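Local coordinates for proteasome assembly chaperone family protein (Thermoplasma acidophilum, PDB 3GAA), which is of uncharacterized function, but belongs to the PAC2 family and may therefore act as a proteasome assembly chaperone, at the interface of chains A and B and the interface of chains A and C. Coordinates in Å, arbitrary orientation; residue numbers count along the deposited sequence, not the author numbering. Chains: chain A/B/C, uncharacterized protein Ta1441.

Contact 1 and contact 2 lie on one copy, chain A, with about 19 Å between the centres of their C-alpha atoms. Helix 103-117 of chain A serves both: its first turn reaches chain B in contact 1, and its middle covers an incoming strand of chain C in contact 2. The stretch around residues 58-60 is also used twice, contributed by chain B to contact 1 and by chain A to contact 2. Contact 2 belongs to a two-fold interface and recurs with the chains exchanged, whereas contact 1 is part of an interface that is not an exact two-fold. Together they connect copies within the ten-chain deposited assembly.

Contact 1: the interface of chains A and B. Residues chain A 104, 176-177; chain B 58, 60, 77.
The phenol oxygen OH of A:Tyr104 reaches chain B tip first and meets carbon there rather than a polar mate. It stands 3.8 Å from CD1 of B:Ile60, and the branch methyl CG2 of the same residue lies 4.1 Å from OH. With CG anti to the backbone N (chi1 -168°), the ring extends away from the first turn of helix 103-117, and its length suits it to span the distance to the partner. No nitrogen or oxygen of one chain comes within bonding distance of the other, so the patch is held by van der Waals packing.

Its centre is A:Val177, next to last in helix 166-178. CG1 is anti to the backbone N (chi1 174°), which turns the other methyl, CG2, toward chain B, where three residues receive it. CG2 comes 3.5 Å from CD2 of B:His77, a ring carbon. It also lies 3.8 Å from CG1 of B:Ile60, whose side chain crosses that of the valine obliquely. Against B:His58 the approach is over a face: CG2 sits above the imidazole plane, away from the ring centre, 3.9 Å from the ring atom CG. A short branched residue suits this place, since one methyl can touch two imidazoles and an aliphatic chain without a long side chain to accommodate.

A:Leu176, one residue earlier, adds a peripheral contact, its CD2 methyl lying 4.0 Å from the backbone N of B:His77. The two histidines receive the valine methyl differently: B:His58 offers a face, whereas B:His77 offers its carbon CD2, approached at a slant from beyond the edge of the ring. Imidazole carbons suit such an apolar neighbour.

B:His58 is next to last in strand 54-59, while B:Ile60 and B:His77 lie in loops. The site thus rests the ends of two chain A helices on the end region of a strand and on loops of chain B, a small apolar patch that may help join copies, although the structure alone does not show that this pairing is biological.

Contact 2: the interface of chains A and C. Residues chain A 58-60, 81, 109-110, 113; chain C 5-7.
C:Met6 and A:Ile60 pair two chains edge to edge as antiparallel strands: the amide N of A:Ile60 donates to the carbonyl O of C:Met6 at 2.9 Å. The bond is fairly straight, 153° at the hydrogen, and arrives nearly along the C=O axis. The return bond, from C:Met6 N to A:Ile60 O, is weak. The N-terminal strand 6-9 of chain C is thereby added beside strand 54-60 of chain A.

Packing is tight around C:Val7, a branched residue suited to a strand pressed beneath a helix. Its CG1, anti to the backbone N (chi1 176°), lies over the five-membered ring of A:Trp113 in a CH-pi contact, modelled too close for its exact spacing to be trusted. The other methyl, CG2, meets CB of A:Trp113 at 3.4 Å. From the same helix, 103-117, A:Thr109 runs antiparallel to the valine side chain, its CG2 3.7 Å from CG2 of C:Val7. A:Leu59 forms a more distant wall around that methyl, its CG standing 4.1 Å from C:Val7 CG2. The broad indole suits a place where one methyl needs a flat cover; an alanine here would probably leave C:Val7 CG1 without that face and open a gap beside the added strand.

The opposite face of the added strand is looser. There the flexible C:Met6 side chain lies parallel to that of A:Ile60, and its terminal methyl CE is 4.2 Å from A:Ile60 CG2.

Contact 1: the interface of chains A and B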
loop_
_atom_site.group_PDB
_atom_site.type_symbol
_atom_site.label_atom_id
_atom_site.label_comp_id
_atom_site.label_asym_id
_atom_site.label_seq_id
_atom_site.Cartn_x
_atom_site.Cartn_y
_atom_site.Cartn_z
ATOM N N TYR A 104 -4.854 -18.046 18.364
ATOM C CA TYR A 104 -4.865 -17.935 16.897
ATOM C C TYR A 104 -3.694 -17.169 16.239
ATOM O O TYR A 104 -3.050 -17.665 15.330
ATOM C CB TYR A 104 -6.142 -17.306 16.391
ATOM C CG TYR A 104 -6.271 -17.469 14.919
ATOM C CD1 TYR A 104 -5.776 -16.526 14.011
ATOM C CD2 TYR A 104 -6.831 -18.627 14.416
ATOM C CE1 TYR A 104 -5.878 -16.767 12.636
ATOM C CE2 TYR A 104 -6.928 -18.864 13.073
ATOM C CZ TYR A 104 -6.475 -17.955 12.193
ATOM O OH TYR A 104 -6.629 -18.330 10.870
ATOM N N LEU A 176 -4.243 -29.044 10.137
ATOM C CA LEU A 176 -5.298 -29.673 9.360
ATOM C C LEU A 176 -5.536 -28.861 8.095
ATOM O O LEU A 176 -5.693 -29.410 7.040
ATOM C CB LEU A 176 -6.596 -29.797 10.133
ATOM C CG LEU A 176 -6.956 -30.987 11.056
ATOM C CD1 LEU A 176 -6.082 -32.190 10.848
ATOM C CD2 LEU A 176 -7.071 -30.582 12.570
ATOM N N VAL A 177 -5.528 -27.558 8.177
ATOM C CA VAL A 177 -5.732 -26.775 6.983
ATOM C C VAL A 177 -4.535 -26.788 6.015
ATOM O O VAL A 177 -4.667 -26.885 4.772
ATOM C CB VAL A 177 -6.066 -25.351 7.330
ATOM C CG1 VAL A 177 -6.102 -24.626 6.068
ATOM C CG2 VAL A 177 -7.466 -25.311 8.103
ATOM N N HIS B 58 -11.987 -25.390 3.690
ATOM C CA HIS B 58 -12.112 -24.976 5.073
ATOM C C HIS B 58 -12.310 -23.451 5.169
ATOM O O HIS B 58 -11.787 -22.718 4.372
ATOM C CB HIS B 58 -10.814 -25.251 5.762
ATOM C CG HIS B 58 -10.579 -26.679 6.105
ATOM N ND1 HIS B 58 -11.041 -27.251 7.286
ATOM C CD2 HIS B 58 -9.838 -27.624 5.487
ATOM C CE1 HIS B 58 -10.645 -28.506 7.342
ATOM N NE2 HIS B 58 -9.905 -28.753 6.268
ATOM N N ILE B 60 -11.191 -20.374 7.277
ATOM C CA ILE B 60 -10.147 -20.049 8.192
ATOM C C ILE B 60 -10.356 -18.586 8.645
ATOM O O ILE B 60 -10.692 -17.712 7.863
ATOM C CB ILE B 60 -8.776 -20.413 7.491
ATOM C CG1 ILE B 60 -8.084 -21.553 8.283
ATOM C CG2 ILE B 60 -7.918 -19.169 7.096
ATOM C CD1 ILE B 60 -8.336 -21.607 9.980
ATOM N N HIS B 77 -10.940 -29.868 11.883
ATOM C CA HIS B 77 -11.214 -28.466 11.963
ATOM C C HIS B 77 -12.723 -28.324 12.204
ATOM O O HIS B 77 -13.506 -29.170 11.780
ATOM C CB HIS B 77 -10.763 -27.829 10.643
ATOM C CG HIS B 77 -10.633 -26.347 10.686
ATOM N ND1 HIS B 77 -11.709 -25.504 10.525
ATOM C CD2 HIS B 77 -9.552 -25.554 10.860
ATOM C CE1 HIS B 77 -11.299 -24.252 10.620
ATOM N NE2 HIS B 77 -9.992 -24.253 10.821
#

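Contact 2: the interface of chains A and C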
loop_
_atom_site.group_PDB
_atom_site.type_symbol
_atom_site.label_atom_id
_atom_site.label_comp_id
_atom_site.label_asym_id
_atom_site.label_seq_id
_atom_site.Cartn_x
_atom_site.Cartn_y
_atom_site.Cartn_z
ATOM N N HIS A 58 13.720 -16.945 17.240
ATOM C CA HIS A 58 12.819 -16.494 18.317
ATOM C C HIS A 58 11.510 -16.179 17.640
ATOM O O HIS A 58 11.526 -15.812 16.480
ATOM C CB HIS A 58 13.288 -15.202 18.969
ATOM C CG HIS A 58 14.559 -15.316 19.731
ATOM N ND1 HIS A 58 14.589 -15.544 21.090
ATOM C CD2 HIS A 58 15.847 -15.178 19.343
ATOM C CE1 HIS A 58 15.843 -15.580 21.503
ATOM N NE2 HIS A 58 16.628 -15.350 20.465
ATOM N N LEU A 59 10.406 -16.308 18.379
ATOM C CA LEU A 59 9.094 -15.863 17.935
ATOM C C LEU A 59 8.794 -14.567 18.689
ATOM O O LEU A 59 8.626 -14.533 19.905
ATOM C CB LEU A 59 8.042 -16.942 18.155
ATOM C CG LEU A 59 6.692 -16.766 17.456
ATOM C CD1 LEU A 59 6.003 -18.101 17.241
ATOM C CD2 LEU A 59 5.743 -15.895 18.249
ATOM N N ILE A 60 8.783 -13.496 17.919
ATOM C CA ILE A 60 8.582 -12.109 18.361
ATOM C C ILE A 60 7.109 -11.794 18.206
ATOM O O ILE A 60 6.514 -12.133 17.161
ATOM C CB ILE A 60 9.300 -11.161 17.344
ATOM C CG1 ILE A 60 10.740 -10.969 17.673
ATOM C CG2 ILE A 60 8.696 -9.757 17.209
ATOM C CD1 ILE A 60 11.272 -9.980 16.607
ATOM N N ILE A 81 13.128 -21.333 19.474
ATOM C CA ILE A 81 13.035 -22.470 18.600
ATOM C C ILE A 81 14.415 -23.012 18.368
ATOM O O ILE A 81 15.308 -22.272 18.048
ATOM C CB ILE A 81 12.372 -22.107 17.272
ATOM C CG1 ILE A 81 11.014 -21.430 17.567
ATOM C CG2 ILE A 81 12.263 -23.348 16.375
ATOM C CD1 ILE A 81 10.271 -21.075 16.365
ATOM N N THR A 109 1.525 -17.495 13.415
ATOM C CA THR A 109 2.874 -17.089 13.161
ATOM C C THR A 109 3.797 -18.310 13.170
ATOM O O THR A 109 4.552 -18.572 12.221
ATOM C CB THR A 109 3.303 -16.103 14.261
ATOM O OG1 THR A 109 2.521 -14.902 14.151
ATOM C CG2 THR A 109 4.788 -15.771 14.186
ATOM N N LEU A 110 3.741 -19.067 14.252
ATOM C CA LEU A 110 4.511 -20.301 14.354
ATOM C C LEU A 110 4.308 -21.221 13.168
ATOM O O LEU A 110 5.289 -21.716 12.590
ATOM C CB LEU A 110 4.166 -21.066 15.628
ATOM C CG LEU A 110 5.127 -22.188 15.981
ATOM C CD1 LEU A 110 6.557 -21.665 16.212
ATOM C CD2 LEU A 110 4.583 -22.842 17.188
ATOM N N TRP A 113 6.114 -20.144 9.907
ATOM C CA TRP A 113 7.539 -20.388 9.845
ATOM C C TRP A 113 7.805 -21.868 9.675
ATOM O O TRP A 113 8.679 -22.248 8.949
ATOM C CB TRP A 113 8.162 -19.897 11.138
ATOM C CG TRP A 113 9.606 -19.987 11.220
ATOM C CD1 TRP A 113 10.453 -19.020 10.944
ATOM C CD2 TRP A 113 10.385 -21.109 11.690
ATOM N NE1 TRP A 113 11.743 -19.442 11.181
ATOM C CE2 TRP A 113 11.728 -20.734 11.618
ATOM C CE3 TRP A 113 10.068 -22.392 12.153
ATOM C CZ2 TRP A 113 12.774 -21.576 11.982
ATOM C CZ3 TRP A 113 11.124 -23.244 12.523
ATOM C CH2 TRP A 113 12.462 -22.818 12.425
ATOM N N ILE C 5 4.343 -9.292 13.946
ATOM C CA ILE C 5 4.412 -10.498 14.796
ATOM C C ILE C 5 5.071 -11.601 13.952
ATOM O O ILE C 5 4.444 -12.149 13.090
ATOM C CB ILE C 5 2.993 -10.902 15.284
ATOM C CG1 ILE C 5 2.528 -9.989 16.461
ATOM C CG2 ILE C 5 2.953 -12.349 15.715
ATOM C CD1 ILE C 5 1.701 -8.691 16.093
ATOM N N MET C 6 6.341 -11.910 14.171
ATOM C CA MET C 6 7.139 -12.687 13.202
ATOM C C MET C 6 7.997 -13.725 13.889
ATOM O O MET C 6 8.361 -13.584 15.038
ATOM C CB MET C 6 8.074 -11.758 12.370
ATOM C CG MET C 6 8.348 -10.300 13.007
ATOM S SD MET C 6 9.828 -9.190 12.683
ATOM C CE MET C 6 9.215 -7.717 13.578
ATOM N N VAL C 7 8.340 -14.774 13.180
ATOM C CA VAL C 7 9.448 -15.630 13.598
ATOM C C VAL C 7 10.771 -15.072 13.057
ATOM O O VAL C 7 10.815 -14.355 12.079
ATOM C CB VAL C 7 9.265 -17.069 13.118
ATOM C CG1 VAL C 7 10.499 -17.943 13.472
ATOM C CG2 VAL C 7 7.969 -17.653 13.683
#